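Long-range contacts in protein FimX (Pseudomonas aeruginosa PAO1, PDB 3HV8), which carries an EAL domain, a TIM-barrel-like fold, and holds C2E in a pocket of that domain: residues D84-I92 against G120-L129; L152-A163 against L184-I192. One frame throughout, in Å; residues are numbered along the deposited sequence.

Contact 1: D84-I92 against G120-L129; sequences DRWVILNSI and GLLPWLGVAL. With C2E (9,9'-[(2R,3R,3aS,5S,7aR,9R,10R,10aS,12S,14aR)-3,5,10,12-tetrahydroxy-5,12-dioxidooctahydro-2H,7H-difuro[3,2-d:3',2'-j][1,3,7,9,2,8]tetraoxadiphosphacyclododecine-2,9-diyl]bis(2-amino-1,9-dihydro-6H-purin-6-one)), chain B.
Arg85 lies along one face of the Trp124 indole, and that overlap is the centre of the contact between two outer helices of the barrel, residues 84-92 and 121-129. The arginine chain bends at its second torsion, which lays its far half across the ring. Arg85 CD sits over the six-membered ring of Trp124, 3.5 Å from its centroid, in a CH-pi contact, while the guanidinium continues over the five-membered side, its plane 27° from that of the indole. Arg85 NH2 comes within 3.2 Å of Trp124 CG, and the guanidinium makes an off-centre cation-pi contact with the five-membered ring. NH1 is turned toward Gly120, and its salt bridge is to Asp118, two residues earlier.

The Trp124 CB bond points to the partner helix, and a chi1 of 171°, CG anti to the backbone N, extends the indole that way. Its opposite face is backed by Ala128 CB of its own helix, and its edge meets Ile88, whose CG2 is 3.8 Å from Trp124 CZ3. Ile92 CD1 touches both Ala128 CB (4.1 Å) and Leu129 CD2 (3.9 Å), the Ile92 and Leu129 side chains crossing at about a right angle.

Below these contacts Ile88, Ile92, Leu125 and Leu129 pack down on strand 139-144, so the two helices, inclined by 22°, share one stretch of barrel wall. On another side of helix 84-92, Asp84 OD1 takes a nearly straight hydrogen bond from N21 of C2E at 3.0 Å, and its OD2 is held by Ser112 and Ser115.

The chemistry is divided: aliphatic packing over the barrel strands, and an arginine at the margin whose guanidinium both lies on an indole face and forms a salt bridge with Asp118. That salt bridge probably helps fix the guanidinium over the ring.

Contact 2: L152-A163 against L184-I192; sequences LKQAKQLTQGLA and LKHLTVQFI
His186 and Leu152 meet ring to methyl: Leu152 CD2 stands over one face of the imidazole, 3.9 Å from its centroid, with the two side chains crossing at about a right angle. In the plane of the ring, His186 ND1 lies 2.6 Å from a water oxygen, and that water accepts a hydrogen bond from Lys156 NZ. This water joins the extended lysine to the histidine along the exposed side of the contact.

Leu187 turns inward instead. Its CD2 lies against the helix backbone around Ala155 and Lys156, and packs on Ala155 CB at 3.6 Å.

Thr188 supplies the direct polar link. Its N-H points almost straight (171°) at Thr159 OG1, 3.0 Å away. That hydroxyl in turn donates to Ala155 O at 2.8 Å. A chi1 of 59° in Thr159 places its OG1 between the backbone N and the carbonyl carbon, where it can serve both partners. A second water donates to Thr159 O and Thr188 O, closing a second link beside the first, and Thr188 CG2 rests on Ala163 CB at 3.9 Å.

The segment 184-190 thus runs along the flank of helix 152-164 and leads into strand 191-194, which pairs in parallel with strands 168-174 and 224-227. The helix also rests on strand 139-144, Thr159 touching Ile143 and Leu162 touching Phe141.

Contacts 1 and 2 follow one another along the chain and around the outside of the same barrel, their centres about 17 Å apart. Helix 121-132 joins them: on one side it packs against residues 84-92, on the other against helix 152-164, where Leu125 CD2 comes within 3.5 Å of Leu162 CD2. Phe141 of strand 139-144 lies beneath both, touching side chains from each. Their relation to C2E differs. Contact 1 contributes Asp84 and Val87 to the pocket, whereas contact 2 makes no contact with the ligand and belongs to the surrounding wall of the fold.

Contact 1: D84-I92 against G120-L129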
loop_
_atom_site.group_PDB
_atom_site.type_symbol
_atom_site.label_atom_id
_atom_site.label_comp_id
_atom_site.label_asym_id
_atom_site.label_seq_id
_atom_site.Cartn_x
_atom_site.Cartn_y
_atom_site.Cartn_z
ATOM N N ASP A 84 -3.024 9.910 -8.221
ATOM C CA ASP A 84 -3.626 8.664 -7.762
ATOM C C ASP A 84 -4.473 8.004 -8.862
ATOM O O ASP A 84 -4.422 6.790 -9.028
ATOM C CB ASP A 84 -4.474 8.893 -6.498
ATOM C CG ASP A 84 -3.633 9.079 -5.239
ATOM O OD1 ASP A 84 -2.414 8.780 -5.250
ATOM O OD2 ASP A 84 -4.212 9.535 -4.238
ATOM N N ARG A 85 -5.234 8.789 -9.622
ATOM C CA ARG A 85 -6.030 8.193 -10.696
ATOM C C ARG A 85 -5.124 7.572 -11.758
ATOM O O ARG A 85 -5.453 6.516 -12.297
ATOM C CB ARG A 85 -6.956 9.220 -11.363
ATOM C CG ARG A 85 -7.899 9.979 -10.421
ATOM C CD ARG A 85 -9.017 9.137 -9.835
ATOM N NE ARG A 85 -9.953 9.945 -9.035
ATOM C CZ ARG A 85 -11.059 10.518 -9.512
ATOM N NH1 ARG A 85 -11.843 11.235 -8.710
ATOM N NH2 ARG A 85 -11.388 10.377 -10.792
ATOM N N TRP A 86 -3.989 8.211 -12.055
ATOM C CA TRP A 86 -3.035 7.659 -13.027
ATOM C C TRP A 86 -2.526 6.305 -12.525
ATOM O O TRP A 86 -2.473 5.325 -13.271
ATOM C CB TRP A 86 -1.852 8.626 -13.253
ATOM C CG TRP A 86 -0.979 8.220 -14.390
ATOM C CD1 TRP A 86 -1.061 8.680 -15.687
ATOM C CD2 TRP A 86 0.095 7.274 -14.372
ATOM N NE1 TRP A 86 -0.111 8.073 -16.457
ATOM C CE2 TRP A 86 0.606 7.194 -15.690
ATOM C CE3 TRP A 86 0.666 6.465 -13.379
ATOM C CZ2 TRP A 86 1.671 6.355 -16.037
ATOM C CZ3 TRP A 86 1.724 5.629 -13.723
ATOM C CH2 TRP A 86 2.211 5.576 -15.046
ATOM N N VAL A 87 -2.167 6.239 -11.247
ATOM C CA VAL A 87 -1.650 5.005 -10.689
ATOM C C VAL A 87 -2.702 3.914 -10.709
ATOM O O VAL A 87 -2.426 2.792 -11.118
ATOM C CB VAL A 87 -1.149 5.218 -9.247
ATOM C CG1 VAL A 87 -0.827 3.866 -8.589
ATOM C CG2 VAL A 87 0.079 6.158 -9.225
ATOM N N ILE A 88 -3.915 4.258 -10.276
ATOM C CA ILE A 88 -4.998 3.286 -10.200
ATOM C C ILE A 88 -5.378 2.808 -11.594
ATOM O O ILE A 88 -5.551 1.619 -11.815
ATOM C CB ILE A 88 -6.228 3.870 -9.504
ATOM C CG1 ILE A 88 -5.894 4.204 -8.038
ATOM C CG2 ILE A 88 -7.416 2.900 -9.572
ATOM C CD1 ILE A 88 -6.924 5.111 -7.376
ATOM N N LEU A 89 -5.506 3.732 -12.536
ATOM C CA LEU A 89 -5.881 3.352 -13.895
ATOM C C LEU A 89 -4.879 2.370 -14.485
ATOM O O LEU A 89 -5.243 1.358 -15.113
ATOM C CB LEU A 89 -5.973 4.602 -14.766
ATOM C CG LEU A 89 -6.546 4.370 -16.149
ATOM C CD1 LEU A 89 -8.026 4.040 -16.005
ATOM C CD2 LEU A 89 -6.339 5.606 -17.007
ATOM N N ASN A 90 -3.601 2.649 -14.284
ATOM C CA ASN A 90 -2.552 1.805 -14.821
ATOM C C ASN A 90 -2.385 0.498 -14.067
ATOM O O ASN A 90 -2.066 -0.529 -14.651
ATOM C CB ASN A 90 -1.256 2.589 -14.939
ATOM C CG ASN A 90 -1.287 3.520 -16.115
ATOM O OD1 ASN A 90 -1.508 4.733 -15.974
ATOM N ND2 ASN A 90 -1.157 2.948 -17.299
ATOM N N SER A 91 -2.641 0.528 -12.769
ATOM C CA SER A 91 -2.607 -0.702 -11.994
ATOM C C SER A 91 -3.689 -1.643 -12.492
ATOM O O SER A 91 -3.433 -2.839 -12.697
ATOM C CB SER A 91 -2.818 -0.399 -10.515
ATOM O OG SER A 91 -1.671 0.260 -10.008
ATOM N N ILE A 92 -4.892 -1.108 -12.695
ATOM C CA ILE A 92 -6.026 -1.892 -13.189
ATOM C C ILE A 92 -5.675 -2.530 -14.528
ATOM O O ILE A 92 -5.954 -3.707 -14.762
ATOM C CB ILE A 92 -7.287 -1.006 -13.360
ATOM C CG1 ILE A 92 -7.902 -0.696 -11.998
ATOM C CG2 ILE A 92 -8.300 -1.691 -14.291
ATOM C CD1 ILE A 92 -8.950 0.393 -12.013
ATOM N N GLY A 120 -15.460 12.099 -5.502
ATOM C CA GLY A 120 -15.548 11.537 -6.838
ATOM C C GLY A 120 -14.793 10.232 -7.043
ATOM O O GLY A 120 -14.938 9.578 -8.072
ATOM N N LEU A 121 -13.979 9.847 -6.059
ATOM C CA LEU A 121 -13.126 8.683 -6.232
ATOM C C LEU A 121 -13.939 7.396 -6.398
ATOM O O LEU A 121 -13.722 6.635 -7.340
ATOM C CB LEU A 121 -12.129 8.563 -5.072
ATOM C CG LEU A 121 -11.295 7.273 -5.093
ATOM C CD1 LEU A 121 -10.433 7.181 -6.340
ATOM C CD2 LEU A 121 -10.437 7.144 -3.829
ATOM N N LEU A 122 -14.871 7.159 -5.480
ATOM C CA LEU A 122 -15.673 5.938 -5.531
ATOM C C LEU A 122 -16.487 5.795 -6.822
ATOM O O LEU A 122 -16.417 4.757 -7.480
ATOM C CB LEU A 122 -16.576 5.816 -4.298
ATOM C CG LEU A 122 -15.908 5.428 -2.977
ATOM C CD1 LEU A 122 -16.914 5.546 -1.844
ATOM C CD2 LEU A 122 -15.343 4.022 -3.056
ATOM N N PRO A 123 -17.265 6.834 -7.193
ATOM C CA PRO A 123 -18.010 6.741 -8.453
ATOM C C PRO A 123 -17.082 6.443 -9.632
ATOM O O PRO A 123 -17.402 5.599 -10.466
ATOM C CB PRO A 123 -18.633 8.137 -8.602
ATOM C CG PRO A 123 -18.737 8.660 -7.227
ATOM C CD PRO A 123 -17.532 8.101 -6.493
ATOM N N TRP A 124 -15.933 7.114 -9.696
ATOM C CA TRP A 124 -15.001 6.888 -10.793
ATOM C C TRP A 124 -14.406 5.481 -10.762
ATOM O O TRP A 124 -14.283 4.824 -11.788
ATOM C CB TRP A 124 -13.882 7.935 -10.771
ATOM C CG TRP A 124 -12.765 7.627 -11.738
ATOM C CD1 TRP A 124 -12.716 7.956 -13.063
ATOM C CD2 TRP A 124 -11.537 6.927 -11.456
ATOM N NE1 TRP A 124 -11.544 7.504 -13.621
ATOM C CE2 TRP A 124 -10.802 6.870 -12.659
ATOM C CE3 TRP A 124 -10.995 6.339 -10.304
ATOM C CZ2 TRP A 124 -9.552 6.252 -12.751
ATOM C CZ3 TRP A 124 -9.756 5.725 -10.394
ATOM C CH2 TRP A 124 -9.047 5.681 -11.607
ATOM N N LEU A 125 -14.026 5.025 -9.569
ATOM C CA LEU A 125 -13.403 3.715 -9.451
ATOM C C LEU A 125 -14.372 2.627 -9.909
ATOM O O LEU A 125 -13.978 1.693 -10.592
ATOM C CB LEU A 125 -12.946 3.466 -8.007
ATOM C CG LEU A 125 -12.321 2.117 -7.661
ATOM C CD1 LEU A 125 -11.072 1.854 -8.479
ATOM C CD2 LEU A 125 -12.007 2.085 -6.166
ATOM N N GLY A 126 -15.638 2.794 -9.542
ATOM C CA GLY A 126 -16.679 1.871 -9.953
ATOM C C GLY A 126 -16.705 1.696 -11.459
ATOM O O GLY A 126 -16.720 0.572 -11.966
ATOM N N VAL A 127 -16.691 2.809 -12.183
ATOM C CA VAL A 127 -16.720 2.735 -13.644
ATOM C C VAL A 127 -15.407 2.226 -14.234
ATOM O O VAL A 127 -15.405 1.507 -15.226
ATOM C CB VAL A 127 -17.111 4.085 -14.279
ATOM C CG1 VAL A 127 -16.802 4.083 -15.777
ATOM C CG2 VAL A 127 -18.579 4.365 -14.025
ATOM N N ALA A 128 -14.286 2.579 -13.606
ATOM C CA ALA A 128 -12.981 2.151 -14.086
ATOM C C ALA A 128 -12.775 0.634 -13.965
ATOM O O ALA A 128 -12.169 0.003 -14.836
ATOM C CB ALA A 128 -11.872 2.911 -13.336
ATOM N N LEU A 129 -13.287 0.060 -12.882
ATOM C CA LEU A 129 -13.210 -1.381 -12.683
ATOM C C LEU A 129 -14.037 -2.107 -13.735
ATOM O O LEU A 129 -13.532 -3.007 -14.404
ATOM C CB LEU A 129 -13.662 -1.754 -11.272
ATOM C CG LEU A 129 -12.680 -1.325 -10.176
ATOM C CD1 LEU A 129 -13.298 -1.485 -8.800
ATOM C CD2 LEU A 129 -11.394 -2.109 -10.313
HETATM P P1 C2E B . 5.903 3.509 2.156
HETATM O O2P C2E B . 4.919 2.735 3.148
HETATM O O1P C2E B . 7.012 4.020 2.986
HETATM O "O5'" C2E B . 6.628 2.579 1.083
HETATM C "C5'" C2E B . 7.785 1.839 1.520
HETATM C "C4'" C2E B . 9.125 2.527 1.182
HETATM O "O4'" C2E B . 10.207 1.660 1.599
HETATM C "C3'" C2E B . 9.196 2.565 -0.339
HETATM O "O3'" C2E B . 9.841 3.779 -0.753
HETATM C "C2'" C2E B . 9.997 1.296 -0.716
HETATM O "O2'" C2E B . 10.731 1.424 -1.920
HETATM C "C1'" C2E B . 10.943 1.189 0.480
HETATM N N9 C2E B . 11.419 -0.155 0.766
HETATM C C8 C2E B . 10.883 -1.342 0.324
HETATM N N7 C2E B . 11.473 -2.345 0.935
HETATM C C5 C2E B . 12.425 -1.844 1.776
HETATM C C6 C2E B . 13.355 -2.437 2.659
HETATM O O6 C2E B . 13.414 -3.654 2.851
HETATM N N1 C2E B . 14.170 -1.605 3.323
HETATM C C2 C2E B . 14.114 -0.256 3.160
HETATM N N2 C2E B . 14.977 0.529 3.879
HETATM N N3 C2E B . 13.255 0.309 2.344
HETATM C C4 C2E B . 12.405 -0.455 1.655
HETATM P P11 C2E B . 9.160 4.588 -1.966
HETATM O O21 C2E B . 10.079 5.825 -2.286
HETATM O O11 C2E B . 8.878 3.695 -3.109
HETATM O O5A C2E B . 7.758 5.054 -1.391
HETATM C C5A C2E B . 7.730 5.945 -0.267
HETATM C C4A C2E B . 6.301 6.401 0.021
HETATM O O4A C2E B . 5.789 7.102 -1.122
HETATM C C3A C2E B . 5.304 5.266 0.264
HETATM O O3A C2E B . 5.262 4.852 1.624
HETATM C C2A C2E B . 3.985 5.978 -0.043
HETATM O O2A C2E B . 3.618 6.841 1.047
HETATM C C1A C2E B . 4.393 6.898 -1.199
HETATM N N91 C2E B . 4.084 6.234 -2.460
HETATM C C81 C2E B . 4.871 5.398 -3.200
HETATM N N71 C2E B . 4.204 5.033 -4.260
HETATM C C51 C2E B . 2.994 5.667 -4.288
HETATM C C61 C2E B . 1.892 5.707 -5.167
HETATM O O61 C2E B . 1.797 4.985 -6.167
HETATM N N11 C2E B . 0.867 6.519 -4.796
HETATM C C21 C2E B . 0.882 7.268 -3.651
HETATM N N21 C2E B . -0.210 8.025 -3.333
HETATM N N31 C2E B . 1.884 7.222 -2.813
HETATM C C41 C2E B . 2.932 6.453 -3.128
#

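Contact 2: L152-A163 against L184-I192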
loop_
_atom_site.group_PDB
_atom_site.type_symbol
_atom_site.label_atom_id
_atom_site.label_comp_id
_atom_site.label_asym_id
_atom_site.label_seq_id
_atom_site.Cartn_x
_atom_site.Cartn_y
_atom_site.Cartn_z
ATOM N N LEU A 152 -10.599 10.439 9.624
ATOM C CA LEU A 152 -11.276 9.209 10.027
ATOM C C LEU A 152 -12.649 9.051 9.384
ATOM O O LEU A 152 -12.968 7.991 8.861
ATOM C CB LEU A 152 -11.377 9.149 11.542
ATOM C CG LEU A 152 -11.913 7.842 12.109
ATOM C CD1 LEU A 152 -10.907 6.727 11.900
ATOM C CD2 LEU A 152 -12.224 8.014 13.591
ATOM N N LYS A 153 -13.465 10.099 9.406
ATOM C CA LYS A 153 -14.789 10.000 8.791
ATOM C C LYS A 153 -14.699 9.688 7.299
ATOM O O LYS A 153 -15.418 8.826 6.786
ATOM C CB LYS A 153 -15.613 11.266 9.049
ATOM C CG LYS A 153 -16.136 11.334 10.479
ATOM C CD LYS A 153 -17.122 12.473 10.701
ATOM C CE LYS A 153 -17.364 12.682 12.195
ATOM N NZ LYS A 153 -18.568 13.521 12.476
ATOM N N GLN A 154 -13.776 10.342 6.597
ATOM C CA GLN A 154 -13.618 10.086 5.172
ATOM C C GLN A 154 -13.057 8.698 4.875
ATOM O O GLN A 154 -13.452 8.058 3.905
ATOM C CB GLN A 154 -12.726 11.147 4.547
ATOM C CG GLN A 154 -13.298 12.528 4.702
ATOM C CD GLN A 154 -12.673 13.297 5.857
ATOM O OE1 GLN A 154 -12.512 12.785 6.975
ATOM N NE2 GLN A 154 -12.312 14.542 5.585
ATOM N N ALA A 155 -12.158 8.228 5.736
ATOM C CA ALA A 155 -11.593 6.900 5.562
ATOM C C ALA A 155 -12.651 5.823 5.832
ATOM O O ALA A 155 -12.692 4.784 5.147
ATOM C CB ALA A 155 -10.380 6.716 6.479
ATOM N N LYS A 156 -13.510 6.078 6.823
ATOM C CA LYS A 156 -14.644 5.197 7.084
ATOM C C LYS A 156 -15.534 5.087 5.851
ATOM O O LYS A 156 -15.875 3.998 5.399
ATOM C CB LYS A 156 -15.441 5.727 8.272
ATOM C CG LYS A 156 -16.757 4.991 8.492
ATOM C CD LYS A 156 -17.456 5.495 9.750
ATOM C CE LYS A 156 -18.786 4.785 9.947
ATOM N NZ LYS A 156 -19.351 5.021 11.300
ATOM N N GLN A 157 -15.910 6.232 5.300
ATOM C CA GLN A 157 -16.786 6.228 4.141
ATOM C C GLN A 157 -16.126 5.581 2.929
ATOM O O GLN A 157 -16.740 4.797 2.215
ATOM C CB GLN A 157 -17.211 7.663 3.802
ATOM C CG GLN A 157 -18.078 8.292 4.881
ATOM C CD GLN A 157 -18.254 9.791 4.702
ATOM O OE1 GLN A 157 -17.483 10.442 3.994
ATOM N NE2 GLN A 157 -19.266 10.350 5.360
ATOM N N LEU A 158 -14.855 5.897 2.700
ATOM C CA LEU A 158 -14.176 5.326 1.547
ATOM C C LEU A 158 -14.059 3.809 1.664
ATOM O O LEU A 158 -14.385 3.091 0.736
ATOM C CB LEU A 158 -12.787 5.939 1.350
ATOM C CG LEU A 158 -11.958 5.264 0.258
ATOM C CD1 LEU A 158 -12.618 5.405 -1.097
ATOM C CD2 LEU A 158 -10.567 5.869 0.210
ATOM N N THR A 159 -13.612 3.330 2.823
ATOM C CA THR A 159 -13.401 1.884 2.970
ATOM C C THR A 159 -14.710 1.085 2.935
ATOM O O THR A 159 -14.751 -0.014 2.401
ATOM C CB THR A 159 -12.536 1.514 4.214
ATOM O OG1 THR A 159 -13.150 1.999 5.411
ATOM C CG2 THR A 159 -11.140 2.116 4.080
ATOM N N GLN A 160 -15.790 1.672 3.441
ATOM C CA GLN A 160 -17.108 1.054 3.312
ATOM C C GLN A 160 -17.510 0.980 1.832
ATOM O O GLN A 160 -18.017 -0.033 1.352
ATOM C CB GLN A 160 -18.146 1.827 4.139
ATOM C CG GLN A 160 -18.082 1.509 5.637
ATOM C CD GLN A 160 -18.883 2.458 6.517
ATOM O OE1 GLN A 160 -18.706 2.478 7.735
ATOM N NE2 GLN A 160 -19.762 3.243 5.909
ATOM N N GLY A 161 -17.234 2.050 1.093
ATOM C CA GLY A 161 -17.514 2.054 -0.332
ATOM C C GLY A 161 -16.666 1.073 -1.130
ATOM O O GLY A 161 -17.133 0.457 -2.094
ATOM N N LEU A 162 -15.397 0.926 -0.748
ATOM C CA LEU A 162 -14.541 -0.050 -1.397
ATOM C C LEU A 162 -15.083 -1.462 -1.213
ATOM O O LEU A 162 -15.012 -2.279 -2.126
ATOM C CB LEU A 162 -13.106 0.038 -0.849
ATOM C CG LEU A 162 -12.353 1.306 -1.239
ATOM C CD1 LEU A 162 -11.022 1.378 -0.483
ATOM C CD2 LEU A 162 -12.128 1.362 -2.749
ATOM N N ALA A 163 -15.620 -1.737 -0.028
ATOM C CA ALA A 163 -16.171 -3.061 0.253
ATOM C C ALA A 163 -17.352 -3.332 -0.673
ATOM O O ALA A 163 -17.504 -4.432 -1.198
ATOM C CB ALA A 163 -16.576 -3.184 1.721
ATOM N N LEU A 184 -9.248 1.084 13.975
ATOM C CA LEU A 184 -9.820 -0.117 13.367
ATOM C C LEU A 184 -11.292 -0.348 13.742
ATOM O O LEU A 184 -11.995 -1.106 13.077
ATOM C CB LEU A 184 -8.964 -1.343 13.708
ATOM C CG LEU A 184 -7.471 -1.134 13.431
ATOM C CD1 LEU A 184 -6.709 -2.427 13.649
ATOM C CD2 LEU A 184 -7.245 -0.600 12.020
ATOM N N LYS A 185 -11.757 0.328 14.790
ATOM C CA LYS A 185 -13.176 0.262 15.178
ATOM C C LYS A 185 -14.083 0.928 14.141
ATOM O O LYS A 185 -15.314 0.767 14.163
ATOM C CB LYS A 185 -13.396 0.936 16.531
ATOM C CG LYS A 185 -12.618 0.354 17.699
ATOM C CD LYS A 185 -12.601 1.356 18.851
ATOM C CE LYS A 185 -11.913 0.805 20.088
ATOM N NZ LYS A 185 -12.045 1.744 21.241
ATOM N N HIS A 186 -13.475 1.674 13.225
ATOM C CA HIS A 186 -14.233 2.567 12.355
ATOM C C HIS A 186 -14.110 2.226 10.890
ATOM O O HIS A 186 -14.951 2.628 10.096
ATOM C CB HIS A 186 -13.756 4.004 12.553
ATOM C CG HIS A 186 -13.899 4.490 13.958
ATOM N ND1 HIS A 186 -15.091 4.979 14.450
ATOM C CD2 HIS A 186 -13.011 4.565 14.976
ATOM C CE1 HIS A 186 -14.929 5.331 15.712
ATOM N NE2 HIS A 186 -13.678 5.086 16.057
ATOM N N LEU A 187 -13.059 1.491 10.534
ATOM C CA LEU A 187 -12.677 1.301 9.142
ATOM C C LEU A 187 -12.941 -0.122 8.685
ATOM O O LEU A 187 -13.033 -1.035 9.506
ATOM C CB LEU A 187 -11.201 1.640 8.960
ATOM C CG LEU A 187 -10.818 3.028 9.481
ATOM C CD1 LEU A 187 -9.317 3.270 9.402
ATOM C CD2 LEU A 187 -11.590 4.134 8.747
ATOM N N THR A 188 -13.059 -0.308 7.376
ATOM C CA THR A 188 -13.262 -1.614 6.769
ATOM C C THR A 188 -11.934 -1.985 6.113
ATOM O O THR A 188 -11.618 -1.543 5.005
ATOM C CB THR A 188 -14.389 -1.566 5.737
ATOM O OG1 THR A 188 -15.564 -1.012 6.360
ATOM C CG2 THR A 188 -14.710 -2.925 5.189
ATOM N N VAL A 189 -11.117 -2.740 6.834
ATOM C CA VAL A 189 -9.801 -3.101 6.326
ATOM C C VAL A 189 -9.505 -4.549 6.675
ATOM O O VAL A 189 -9.923 -5.056 7.722
ATOM C CB VAL A 189 -8.690 -2.175 6.867
ATOM C CG1 VAL A 189 -8.914 -0.728 6.430
ATOM C CG2 VAL A 189 -8.605 -2.269 8.376
ATOM N N GLN A 190 -8.792 -5.218 5.784
ATOM C CA GLN A 190 -8.479 -6.624 5.977
ATOM C C GLN A 190 -7.004 -6.827 6.302
ATOM O O GLN A 190 -6.649 -7.820 6.947
ATOM C CB GLN A 190 -8.851 -7.430 4.737
ATOM C CG GLN A 190 -10.352 -7.425 4.412
ATOM C CD GLN A 190 -10.764 -6.211 3.623
ATOM O OE1 GLN A 190 -9.929 -5.525 3.036
ATOM N NE2 GLN A 190 -12.059 -5.921 3.617
ATOM N N PHE A 191 -6.148 -5.912 5.855
ATOM C CA PHE A 191 -4.705 -6.062 6.048
ATOM C C PHE A 191 -4.183 -4.906 6.876
ATOM O O PHE A 191 -4.622 -3.754 6.698
ATOM C CB PHE A 191 -3.936 -6.033 4.711
ATOM C CG PHE A 191 -4.332 -7.111 3.715
ATOM C CD1 PHE A 191 -3.593 -8.286 3.596
ATOM C CD2 PHE A 191 -5.380 -6.900 2.827
ATOM C CE1 PHE A 191 -3.948 -9.255 2.646
ATOM C CE2 PHE A 191 -5.729 -7.851 1.882
ATOM C CZ PHE A 191 -5.013 -9.030 1.781
ATOM N N ILE A 192 -3.197 -5.176 7.726
ATOM C CA ILE A 192 -2.536 -4.120 8.482
ATOM C C ILE A 192 -1.036 -4.287 8.323
ATOM O O ILE A 192 -0.470 -5.347 8.675
ATOM C CB ILE A 192 -2.900 -4.165 9.983
ATOM C CG1 ILE A 192 -4.408 -3.965 10.207
ATOM C CG2 ILE A 192 -2.097 -3.131 10.748
ATOM C CD1 ILE A 192 -4.911 -2.540 9.844
HETATM O O HOH W 1 -17.451 5.050 13.290
HETATM O O HOH W 2 -12.599 -1.716 2.341
#